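Local coordinates for protein phosphoribulokinase (PDB 1A7J) that catalyses the ATP-dependent phosphorylation of D-ribulose 5-phosphate to D-ribulose 1,5-bisphosphate in the Calvin cycle, at residues 6-11 with 150-155; 68-73 with 185-190; 134-139 with 196-201; 157-162 with 215-220. One frame throughout, in Å; residues are numbered along the deposited sequence.

Contact 1 (6-11 with 150-155)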
# COMPACT_ATOMS: atom_id res chain seq x y z
N PRO A 6 10.60 9.49 -12.10
CA PRO A 6 10.50 8.43 -11.09
C PRO A 6 9.08 8.16 -10.55
O PRO A 6 8.24 9.07 -10.44
CB PRO A 6 11.47 8.89 -10.01
CG PRO A 6 11.48 10.37 -10.13
CD PRO A 6 11.32 10.67 -11.59
N ILE A 7 8.76 6.88 -10.44
CA ILE A 7 7.55 6.43 -9.78
C ILE A 7 7.92 5.80 -8.44
O ILE A 7 8.79 4.94 -8.39
CB ILE A 7 6.83 5.39 -10.63
CG1 ILE A 7 6.92 5.75 -12.09
CG2 ILE A 7 5.38 5.36 -10.28
CD1 ILE A 7 6.53 4.62 -13.00
N ILE A 8 7.33 6.32 -7.36
CA ILE A 8 7.42 5.75 -5.99
C ILE A 8 6.17 4.93 -5.68
O ILE A 8 5.05 5.41 -5.87
CB ILE A 8 7.52 6.88 -4.94
CG1 ILE A 8 8.85 7.61 -5.11
CG2 ILE A 8 7.41 6.29 -3.52
CD1 ILE A 8 8.91 8.87 -4.33
N SER A 9 6.36 3.76 -5.08
CA SER A 9 5.29 2.78 -4.97
C SER A 9 5.25 2.14 -3.59
O SER A 9 6.12 1.34 -3.25
CB SER A 9 5.49 1.70 -6.03
OG SER A 9 4.45 0.74 -6.03
N VAL A 10 4.21 2.49 -2.82
CA VAL A 10 3.92 1.94 -1.49
C VAL A 10 2.87 0.83 -1.59
O VAL A 10 1.76 1.05 -2.08
CB VAL A 10 3.36 3.04 -0.57
CG1 VAL A 10 3.13 2.52 0.81
CG2 VAL A 10 4.31 4.24 -0.55
N THR A 11 3.21 -0.39 -1.19
CA THR A 11 2.26 -1.49 -1.30
C THR A 11 2.01 -2.13 0.06
O THR A 11 2.85 -2.03 0.96
CB THR A 11 2.75 -2.55 -2.26
OG1 THR A 11 1.75 -3.55 -2.41
CG2 THR A 11 3.95 -3.23 -1.71
N LEU A 150 11.39 3.18 -6.58
CA LEU A 150 11.40 2.98 -5.15
C LEU A 150 10.12 2.25 -4.78
O LEU A 150 9.05 2.57 -5.28
CB LEU A 150 11.48 4.33 -4.43
CG LEU A 150 11.71 4.35 -2.91
CD1 LEU A 150 13.00 3.62 -2.54
CD2 LEU A 150 11.80 5.80 -2.47
N LYS A 151 10.29 1.10 -4.15
CA LYS A 151 9.16 0.32 -3.74
C LYS A 151 9.21 0.13 -2.22
O LYS A 151 10.24 -0.26 -1.67
CB LYS A 151 9.21 -1.01 -4.46
CG LYS A 151 9.14 -0.87 -5.95
CD LYS A 151 9.37 -2.19 -6.60
CE LYS A 151 10.84 -2.45 -6.76
NZ LYS A 151 11.55 -1.28 -7.36
N ILE A 152 8.21 0.68 -1.55
CA ILE A 152 8.10 0.62 -0.10
C ILE A 152 6.95 -0.31 0.25
O ILE A 152 5.95 -0.40 -0.47
CB ILE A 152 7.81 2.00 0.47
CG1 ILE A 152 8.93 2.96 0.11
CG2 ILE A 152 7.64 1.93 1.97
CD1 ILE A 152 8.48 4.01 -0.84
N GLY A 153 7.11 -1.04 1.34
CA GLY A 153 6.03 -1.90 1.77
C GLY A 153 5.60 -1.43 3.14
O GLY A 153 6.43 -1.20 3.99
N VAL A 154 4.33 -1.17 3.31
CA VAL A 154 3.84 -0.90 4.64
C VAL A 154 2.81 -1.94 4.98
O VAL A 154 1.73 -1.96 4.41
CB VAL A 154 3.23 0.49 4.70
CG1 VAL A 154 3.07 0.90 6.15
CG2 VAL A 154 4.11 1.49 3.96
N VAL A 155 3.16 -2.85 5.88
CA VAL A 155 2.42 -4.09 6.10
C VAL A 155 2.23 -4.29 7.60
O VAL A 155 3.17 -4.13 8.36
CB VAL A 155 3.24 -5.30 5.59
CG1 VAL A 155 2.37 -6.22 4.83
CG2 VAL A 155 4.38 -4.85 4.74
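Strands 7-11 and 150-155 run side by side in the same direction at the middle of the mixed sheet, in the parallel register Ile8-Leu150, Ser9-Lys151, Val10-Ile152 and Thr11-Gly153. Four backbone bonds tie them. Ser9 N donates to Leu150 O, and Ile152 N returns a bond to Ser9 O at 2.8 Å. Thr11 N then reaches Ile152 O at 2.8 Å, in the carbonyl plane, and Val154 N meets Thr11 O almost along the C=O axis. Ile152 shows how the side chains follow. Its CB stands 4.1 Å from Ser9 O; CG1 lies anti to the carbonyl carbon (chi1 -60°) and carries CD1 across to the partner strand. There CD1 meets Ile8 CG2 at 3.7 Å and, less closely, Val10 CG2 at 4.2 Å. Further along, Val10 CG1 touches Val154 CG2 at 3.5 Å. Phe25 of helix 21-32 packs on Ile8, Val10 and Ile152. On the other face Ser9 OG is hydrogen-bonded to Gly135 O. Strand 7-11 runs directly into the predicted ATP-binding loop, the P-loop of this family; the buried pairing, polar in its backbone and apolar on the face of Ile8, Val10 and Ile152, is consistent with a firmly held base for it.

Contact 2 (68-73 with 185-190). With SO4 (sulfate ion), chain B.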
# COMPACT_ATOMS: atom_id res chain seq x y z
N SER A 68 -11.45 -12.39 -3.95
CA SER A 68 -11.51 -11.19 -3.11
C SER A 68 -10.76 -10.06 -3.76
O SER A 68 -10.04 -10.29 -4.73
CB SER A 68 -10.90 -11.45 -1.74
OG SER A 68 -9.53 -11.81 -1.85
N HIS A 69 -10.79 -8.91 -3.10
CA HIS A 69 -10.09 -7.70 -3.54
C HIS A 69 -8.58 -7.81 -3.64
O HIS A 69 -7.91 -6.87 -4.04
CB HIS A 69 -10.42 -6.55 -2.60
CG HIS A 69 -11.60 -5.74 -3.03
ND1 HIS A 69 -12.65 -5.44 -2.19
CD2 HIS A 69 -11.92 -5.21 -4.24
CE1 HIS A 69 -13.57 -4.77 -2.86
NE2 HIS A 69 -13.15 -4.62 -4.10
N PHE A 70 -8.04 -8.91 -3.12
CA PHE A 70 -6.63 -9.21 -3.16
C PHE A 70 -6.25 -9.91 -4.47
O PHE A 70 -5.13 -9.76 -4.95
CB PHE A 70 -6.26 -10.11 -1.98
CG PHE A 70 -6.20 -9.40 -0.64
CD1 PHE A 70 -5.91 -8.04 -0.56
CD2 PHE A 70 -6.34 -10.12 0.54
CE1 PHE A 70 -5.76 -7.40 0.67
CE2 PHE A 70 -6.19 -9.50 1.78
CZ PHE A 70 -5.90 -8.13 1.84
N SER A 71 -7.15 -10.74 -5.01
CA SER A 71 -6.85 -11.48 -6.22
C SER A 71 -6.53 -10.49 -7.35
O SER A 71 -7.08 -9.39 -7.37
CB SER A 71 -8.03 -12.35 -6.64
OG SER A 71 -8.84 -12.70 -5.55
N TYR A 72 -5.67 -10.91 -8.29
CA TYR A 72 -5.37 -10.12 -9.50
C TYR A 72 -6.59 -9.92 -10.41
O TYR A 72 -6.66 -8.95 -11.16
CB TYR A 72 -4.29 -10.81 -10.32
CG TYR A 72 -3.01 -11.15 -9.59
CD1 TYR A 72 -2.36 -10.21 -8.82
CD2 TYR A 72 -2.39 -12.38 -9.77
CE1 TYR A 72 -1.12 -10.48 -8.26
CE2 TYR A 72 -1.16 -12.65 -9.22
CZ TYR A 72 -0.52 -11.70 -8.46
OH TYR A 72 0.71 -11.96 -7.89
N GLU A 73 -7.49 -10.91 -10.42
CA GLU A 73 -8.63 -10.87 -11.33
C GLU A 73 -9.57 -9.76 -10.94
O GLU A 73 -10.39 -9.33 -11.73
CB GLU A 73 -9.43 -12.18 -11.30
CG GLU A 73 -8.60 -13.44 -11.36
CD GLU A 73 -8.31 -13.98 -9.98
OE1 GLU A 73 -9.27 -14.35 -9.26
OE2 GLU A 73 -7.12 -14.00 -9.60
N LEU A 185 -11.02 -16.09 6.06
CA LEU A 185 -10.46 -17.24 5.34
C LEU A 185 -10.53 -17.15 3.79
O LEU A 185 -9.62 -17.60 3.10
CB LEU A 185 -11.15 -18.53 5.80
CG LEU A 185 -10.93 -19.00 7.23
CD1 LEU A 185 -12.11 -19.83 7.64
CD2 LEU A 185 -9.68 -19.82 7.31
N ARG A 186 -11.66 -16.69 3.26
CA ARG A 186 -11.80 -16.48 1.83
C ARG A 186 -10.73 -15.51 1.30
O ARG A 186 -10.32 -15.60 0.14
CB ARG A 186 -13.20 -15.96 1.51
CG ARG A 186 -13.46 -15.60 0.06
CD ARG A 186 -14.72 -14.75 -0.09
NE ARG A 186 -14.41 -13.33 -0.25
CZ ARG A 186 -15.04 -12.35 0.38
NH1 ARG A 186 -16.14 -12.60 1.09
NH2 ARG A 186 -14.59 -11.10 0.29
N ARG A 187 -10.19 -14.65 2.17
CA ARG A 187 -9.17 -13.68 1.77
C ARG A 187 -7.76 -14.24 1.86
O ARG A 187 -6.89 -13.79 1.14
CB ARG A 187 -9.30 -12.36 2.56
CG ARG A 187 -10.46 -11.48 2.07
CD ARG A 187 -10.54 -10.10 2.72
NE ARG A 187 -9.97 -10.11 4.05
CZ ARG A 187 -9.06 -9.23 4.49
NH1 ARG A 187 -8.88 -8.09 3.85
NH2 ARG A 187 -8.45 -9.43 5.65
N MET A 188 -7.59 -15.34 2.58
CA MET A 188 -6.26 -15.90 2.77
C MET A 188 -5.67 -16.44 1.48
O MET A 188 -4.46 -16.40 1.25
CB MET A 188 -6.29 -16.99 3.82
CG MET A 188 -6.45 -16.47 5.23
SD MET A 188 -5.43 -15.00 5.59
CE MET A 188 -3.80 -15.79 5.82
N HIS A 189 -6.56 -16.78 0.56
CA HIS A 189 -6.18 -17.54 -0.60
C HIS A 189 -5.42 -16.62 -1.49
O HIS A 189 -4.24 -16.81 -1.68
CB HIS A 189 -7.41 -18.14 -1.32
CG HIS A 189 -8.07 -19.26 -0.56
ND1 HIS A 189 -7.66 -20.58 -0.66
CD2 HIS A 189 -9.04 -19.25 0.39
CE1 HIS A 189 -8.34 -21.32 0.19
NE2 HIS A 189 -9.19 -20.54 0.84
N ALA A 190 -6.00 -15.46 -1.77
CA ALA A 190 -5.33 -14.43 -2.57
C ALA A 190 -4.35 -13.59 -1.75
O ALA A 190 -3.64 -12.77 -2.30
CB ALA A 190 -6.36 -13.52 -3.22
S SO4 B . -12.98 -7.86 0.53
O1 SO4 B . -13.12 -8.69 -0.63
O2 SO4 B . -11.61 -7.48 0.70
O3 SO4 B . -13.79 -6.69 0.38
O4 SO4 B . -13.42 -8.58 1.68
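A sulfate ion, probably from the crystallisation liquor, sits between the loop 68-73 and the helix 185-190, which share no direct hydrogen bond. His69 ND1 donates to sulfate O3 at 3.1 Å from the edge of its ring, while Arg186 NH2 makes a weak bond to O1 at 3.0 Å. The guanidinium of Arg186 meets the ion edge-on; its NE and NH1 are held by Phe67 O and Glu178. Away from the ion, Phe70 packs on Arg187 and Ala190. Phe70, with CG anti to the carbonyl carbon (chi1 -75°), brings CE2 over one face of the Arg187 guanidinium, offset toward its rim, the two planes 35° apart. Phe70 CZ lies 3.6 Å from Arg187 NH1. Arg187 belongs to the catalytic site, and its NH2 forms a salt bridge with Glu161. An alanine here would remove the guanidinium that lies against Phe70 and would probably leave Glu161 without this countercharge, disturbing the catalytic site. The loop keeps its shape through a type I turn from Ser68 to Ser71, in which Ser68 O accepts from both Ser71 N and Ser71 OG, the hydroxyl at 2.8 Å on a lone pair. Against this turn Ala190 CB presses at 3.4 Å from Ser71 N and 3.6 Å from Phe70 CB. Helix 158-168 flanks the site, touching Phe70 through Glu161 and Arg187 through Lys165, and helix 49-62 lies against His69 and Arg186 with Met52 and Leu56.

Contact 3 (134-139 with 196-201)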
# COMPACT_ATOMS: atom_id res chain seq x y z
N HIS A 134 -1.23 -3.34 -4.60
CA HIS A 134 -0.58 -3.95 -5.77
C HIS A 134 0.47 -3.08 -6.47
O HIS A 134 0.70 -3.25 -7.67
CB HIS A 134 -1.63 -4.41 -6.77
CG HIS A 134 -2.47 -5.58 -6.30
ND1 HIS A 134 -3.75 -5.43 -5.82
CD2 HIS A 134 -2.23 -6.92 -6.31
CE1 HIS A 134 -4.27 -6.61 -5.56
NE2 HIS A 134 -3.37 -7.53 -5.85
N GLY A 135 1.28 -2.36 -5.69
CA GLY A 135 2.38 -1.56 -6.22
C GLY A 135 3.72 -2.24 -6.47
O GLY A 135 4.71 -1.61 -6.82
N ALA A 136 3.75 -3.56 -6.30
CA ALA A 136 4.95 -4.32 -6.60
C ALA A 136 4.55 -5.71 -7.11
O ALA A 136 5.37 -6.65 -7.11
CB ALA A 136 5.83 -4.40 -5.39
N VAL A 137 3.37 -5.81 -7.70
CA VAL A 137 2.97 -7.08 -8.27
C VAL A 137 3.95 -7.54 -9.33
O VAL A 137 4.28 -6.80 -10.26
CB VAL A 137 1.62 -7.00 -8.92
CG1 VAL A 137 1.26 -8.33 -9.47
CG2 VAL A 137 0.60 -6.60 -7.93
N VAL A 138 4.46 -8.74 -9.16
CA VAL A 138 5.05 -9.43 -10.29
C VAL A 138 4.33 -10.75 -10.46
O VAL A 138 4.15 -11.50 -9.51
CB VAL A 138 6.54 -9.70 -10.10
CG1 VAL A 138 7.18 -10.03 -11.42
CG2 VAL A 138 7.21 -8.51 -9.50
N ASN A 139 3.76 -10.92 -11.64
CA ASN A 139 3.08 -12.14 -11.96
C ASN A 139 3.18 -12.46 -13.44
O ASN A 139 3.94 -11.84 -14.16
CB ASN A 139 1.64 -12.07 -11.47
CG ASN A 139 0.73 -11.37 -12.41
OD1 ASN A 139 -0.46 -11.58 -12.38
ND2 ASN A 139 1.27 -10.43 -13.15
N VAL A 196 1.43 -11.47 -0.13
CA VAL A 196 2.69 -11.85 0.48
C VAL A 196 3.93 -11.72 -0.43
O VAL A 196 4.89 -11.07 -0.04
CB VAL A 196 2.58 -13.25 1.07
CG1 VAL A 196 3.92 -13.91 1.16
CG2 VAL A 196 2.00 -13.15 2.43
N PRO A 197 3.88 -12.21 -1.68
CA PRO A 197 5.10 -12.26 -2.50
C PRO A 197 5.67 -10.89 -2.78
O PRO A 197 6.86 -10.75 -3.09
CB PRO A 197 4.64 -12.91 -3.80
CG PRO A 197 3.36 -13.58 -3.49
CD PRO A 197 2.73 -12.75 -2.42
N GLN A 198 4.81 -9.87 -2.73
CA GLN A 198 5.19 -8.51 -3.09
C GLN A 198 6.21 -7.92 -2.13
O GLN A 198 6.91 -6.98 -2.47
CB GLN A 198 3.95 -7.63 -3.12
CG GLN A 198 2.94 -8.02 -4.17
CD GLN A 198 1.89 -6.98 -4.31
OE1 GLN A 198 2.16 -5.80 -4.09
NE2 GLN A 198 0.68 -7.39 -4.63
N PHE A 199 6.26 -8.46 -0.91
CA PHE A 199 7.14 -7.95 0.13
C PHE A 199 8.56 -8.52 -0.01
O PHE A 199 9.39 -8.37 0.87
CB PHE A 199 6.56 -8.27 1.53
CG PHE A 199 5.16 -7.74 1.73
CD1 PHE A 199 4.85 -6.41 1.43
CD2 PHE A 199 4.12 -8.61 2.04
CE1 PHE A 199 3.53 -5.98 1.38
CE2 PHE A 199 2.80 -8.19 2.01
CZ PHE A 199 2.50 -6.87 1.67
N SER A 200 8.83 -9.15 -1.16
CA SER A 200 10.19 -9.50 -1.53
C SER A 200 10.62 -8.70 -2.75
O SER A 200 11.73 -8.88 -3.23
CB SER A 200 10.30 -10.98 -1.84
OG SER A 200 9.55 -11.75 -0.93
N GLN A 201 9.70 -7.92 -3.30
CA GLN A 201 10.00 -7.03 -4.42
C GLN A 201 10.39 -5.63 -3.95
O GLN A 201 10.98 -4.86 -4.69
CB GLN A 201 8.80 -6.94 -5.35
CG GLN A 201 8.37 -8.26 -5.94
CD GLN A 201 9.52 -9.00 -6.58
OE1 GLN A 201 10.37 -8.41 -7.26
NE2 GLN A 201 9.59 -10.30 -6.32
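The segment 134-139 is an irregular loop that follows strand 127-132, whereas 196-200 winds as a 3-10 turn after helix 180-195, with i to i+3 bonds such as Gln201 N to Gln198 O. The CA atoms nearest each other across the two segments are those of Ala136 and Gln198, 5.5 Å apart. Gln198 carries the contact. Its CG lies anti to the carbonyl carbon (chi1 -64°) and the chain is extended beyond, so the amide is pushed in among the residues of the loop. There NE2 lies 3.4 Å from Val137 CG2, with the two side chains lying alongside each other, and 3.4 Å from His134 CD2, where ring and amide planes are inclined at 35°. OE1 comes to 3.5 Å from Ala136 N. Gln201 bends at chi2 so that CG lies 3.6 Å from Ala136 O; its CB meets Ala136 CB at 3.9 Å. The Val138 side chain crosses that of Gln201 at about a right angle, CG2 against its CG and CD, on the exposed side. The buried amide is satisfied from outside the pair: OE1 by Thr11 OG1, NE2 by Cys194 O and Leu133 O, while His134 NE2 is bonded to Phe70 O. Three bonds to different parts of the chain hold the Gln198 amide in one orientation, so this polar group joins the end of strand 7-11, the end of helix 180-195 and the chain just past strand 127-132 in the interior.

Contact 4 (157-162 with 215-220)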
# COMPACT_ATOMS: atom_id res chain seq x y z
N VAL A 157 1.36 -7.22 10.79
CA VAL A 157 1.43 -8.66 11.00
C VAL A 157 0.03 -9.20 10.82
O VAL A 157 -0.93 -8.52 11.14
CB VAL A 157 1.96 -9.03 12.37
CG1 VAL A 157 3.39 -8.69 12.45
CG2 VAL A 157 1.20 -8.33 13.43
N ILE A 158 -0.08 -10.39 10.24
CA ILE A 158 -1.36 -10.91 9.78
C ILE A 158 -2.44 -10.76 10.83
O ILE A 158 -3.42 -10.06 10.58
CB ILE A 158 -1.23 -12.38 9.37
CG1 ILE A 158 -0.27 -12.51 8.18
CG2 ILE A 158 -2.58 -12.93 8.99
CD1 ILE A 158 0.15 -13.90 7.87
N ASN A 159 -2.14 -11.15 12.06
CA ASN A 159 -3.02 -10.93 13.19
C ASN A 159 -3.63 -9.55 13.19
O ASN A 159 -4.79 -9.40 13.49
CB ASN A 159 -2.27 -11.06 14.51
CG ASN A 159 -1.81 -12.43 14.77
OD1 ASN A 159 -0.76 -12.83 14.30
ND2 ASN A 159 -2.49 -13.11 15.67
N LEU A 160 -2.84 -8.51 12.97
CA LEU A 160 -3.35 -7.14 12.98
C LEU A 160 -4.11 -6.71 11.71
O LEU A 160 -4.97 -5.82 11.77
CB LEU A 160 -2.20 -6.16 13.28
CG LEU A 160 -2.36 -4.63 13.28
CD1 LEU A 160 -3.21 -4.19 14.46
CD2 LEU A 160 -0.98 -3.97 13.35
N GLU A 161 -3.88 -7.38 10.57
CA GLU A 161 -4.64 -7.09 9.36
C GLU A 161 -6.08 -7.53 9.58
O GLU A 161 -6.98 -6.72 9.42
CB GLU A 161 -4.05 -7.80 8.15
CG GLU A 161 -4.41 -7.18 6.79
CD GLU A 161 -5.62 -7.84 6.13
OE1 GLU A 161 -5.70 -9.09 6.13
OE2 GLU A 161 -6.51 -7.10 5.64
N TRP A 162 -6.27 -8.72 10.15
CA TRP A 162 -7.60 -9.22 10.46
C TRP A 162 -8.37 -8.30 11.40
O TRP A 162 -9.54 -8.07 11.20
CB TRP A 162 -7.53 -10.59 11.10
CG TRP A 162 -6.88 -11.63 10.29
CD1 TRP A 162 -6.47 -11.52 8.99
CD2 TRP A 162 -6.71 -12.98 10.66
NE1 TRP A 162 -6.08 -12.76 8.52
CE2 TRP A 162 -6.22 -13.67 9.52
CE3 TRP A 162 -6.97 -13.69 11.83
CZ2 TRP A 162 -5.99 -15.03 9.52
CZ3 TRP A 162 -6.75 -15.05 11.83
CH2 TRP A 162 -6.26 -15.72 10.68
N SER A 215 -3.86 -12.47 19.84
CA SER A 215 -3.87 -13.91 19.60
C SER A 215 -5.21 -14.45 19.18
O SER A 215 -5.29 -15.56 18.65
CB SER A 215 -3.41 -14.67 20.84
OG SER A 215 -4.11 -14.24 21.98
N ASN A 216 -6.28 -13.74 19.47
CA ASN A 216 -7.52 -14.02 18.77
C ASN A 216 -7.99 -12.72 18.19
O ASN A 216 -8.61 -11.95 18.89
CB ASN A 216 -8.58 -14.55 19.73
CG ASN A 216 -9.96 -14.65 19.09
OD1 ASN A 216 -10.16 -14.25 17.93
ND2 ASN A 216 -10.90 -15.25 19.81
N PRO A 217 -7.73 -12.48 16.89
CA PRO A 217 -8.16 -11.26 16.19
C PRO A 217 -9.67 -11.02 16.10
O PRO A 217 -10.12 -9.96 15.65
CB PRO A 217 -7.55 -11.43 14.80
CG PRO A 217 -6.39 -12.31 15.01
CD PRO A 217 -6.80 -13.27 16.07
N PHE A 218 -10.46 -12.05 16.43
CA PHE A 218 -11.88 -12.00 16.15
C PHE A 218 -12.72 -11.38 17.27
O PHE A 218 -13.85 -10.96 17.03
CB PHE A 218 -12.41 -13.40 15.79
CG PHE A 218 -11.76 -14.00 14.58
CD1 PHE A 218 -12.18 -13.68 13.31
CD2 PHE A 218 -10.66 -14.83 14.72
CE1 PHE A 218 -11.51 -14.15 12.20
CE2 PHE A 218 -10.00 -15.31 13.61
CZ PHE A 218 -10.42 -14.96 12.35
N ILE A 219 -12.19 -11.35 18.50
CA ILE A 219 -12.85 -10.65 19.61
C ILE A 219 -12.07 -9.42 20.04
O ILE A 219 -12.05 -9.06 21.22
CB ILE A 219 -12.99 -11.54 20.86
CG1 ILE A 219 -11.64 -12.15 21.22
CG2 ILE A 219 -14.02 -12.61 20.63
CD1 ILE A 219 -11.41 -12.29 22.73
N ALA A 220 -11.37 -8.81 19.08
CA ALA A 220 -10.59 -7.62 19.37
C ALA A 220 -11.55 -6.48 19.43
O ALA A 220 -12.27 -6.20 18.48
CB ALA A 220 -9.60 -7.35 18.31
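Trp162 sets the six-membered part of its indole against Pro217 and Phe218. With CG anti to the carbonyl carbon (chi1 -59°), the ring swings out from the helix and CE3 comes to 3.5 Å from Pro217 CG, the indole and the proline lying alongside each other. CZ3 meets Phe218 CZ at 3.7 Å; the two rings are oblique, their planes at 46° and their centroids 5.4 Å apart. Within the helix, Ile158 CG2 rests 3.4 Å above one face of the indole, offset toward its rim. Pro217 also reaches the backbone, its CG lying 3.7 Å from Asn159 O. The Asn159 side chain crosses the proline ring obliquely, with ND2 at 4.0 Å from Pro217 CG, and it is hydrogen-bonded through ND2 to Thr214 O, in the same loop just before Ser215. Helix 158-168 follows strand 150-156 of the parallel part of the sheet, with Val157 at its N-cap, and the segment 215-220 belongs to the connection between the antiparallel strands 204-210 and 229-235. Within it an Asx turn forms, Asn216 OD1 accepting from Phe218 N at 2.7 Å. An alanine in place of Trp162 would lose the packing on Pro217 and Phe218 and would probably loosen the connection from the helix. Helix 180-195 packs on the same group, Ile184 touching both Trp162 and Phe218 and Met188 touching Trp162.

Contact 1 lies in the core of the fold, a strand pairing made by backbone bonds and aliphatic side chains. Contact 3, also buried, is irregular and centres on the Gln198 amide, with outside partners and with Gln201 packing beside it; it touches contact 1 at the ends of Ser9 and Thr11. Contact 2 lies farther out but is still buried, and it mixes charge, a bound anion and apolar packing around a catalytic arginine. Contact 4, at the surface, is mainly ring packing, with an asparagine at its edge. Helix 180-195 supplies contact 2 directly and runs into the 3-10 turn of contact 3, while helix 158-168 of contact 4 meets contact 2 through Glu161 and Trp162.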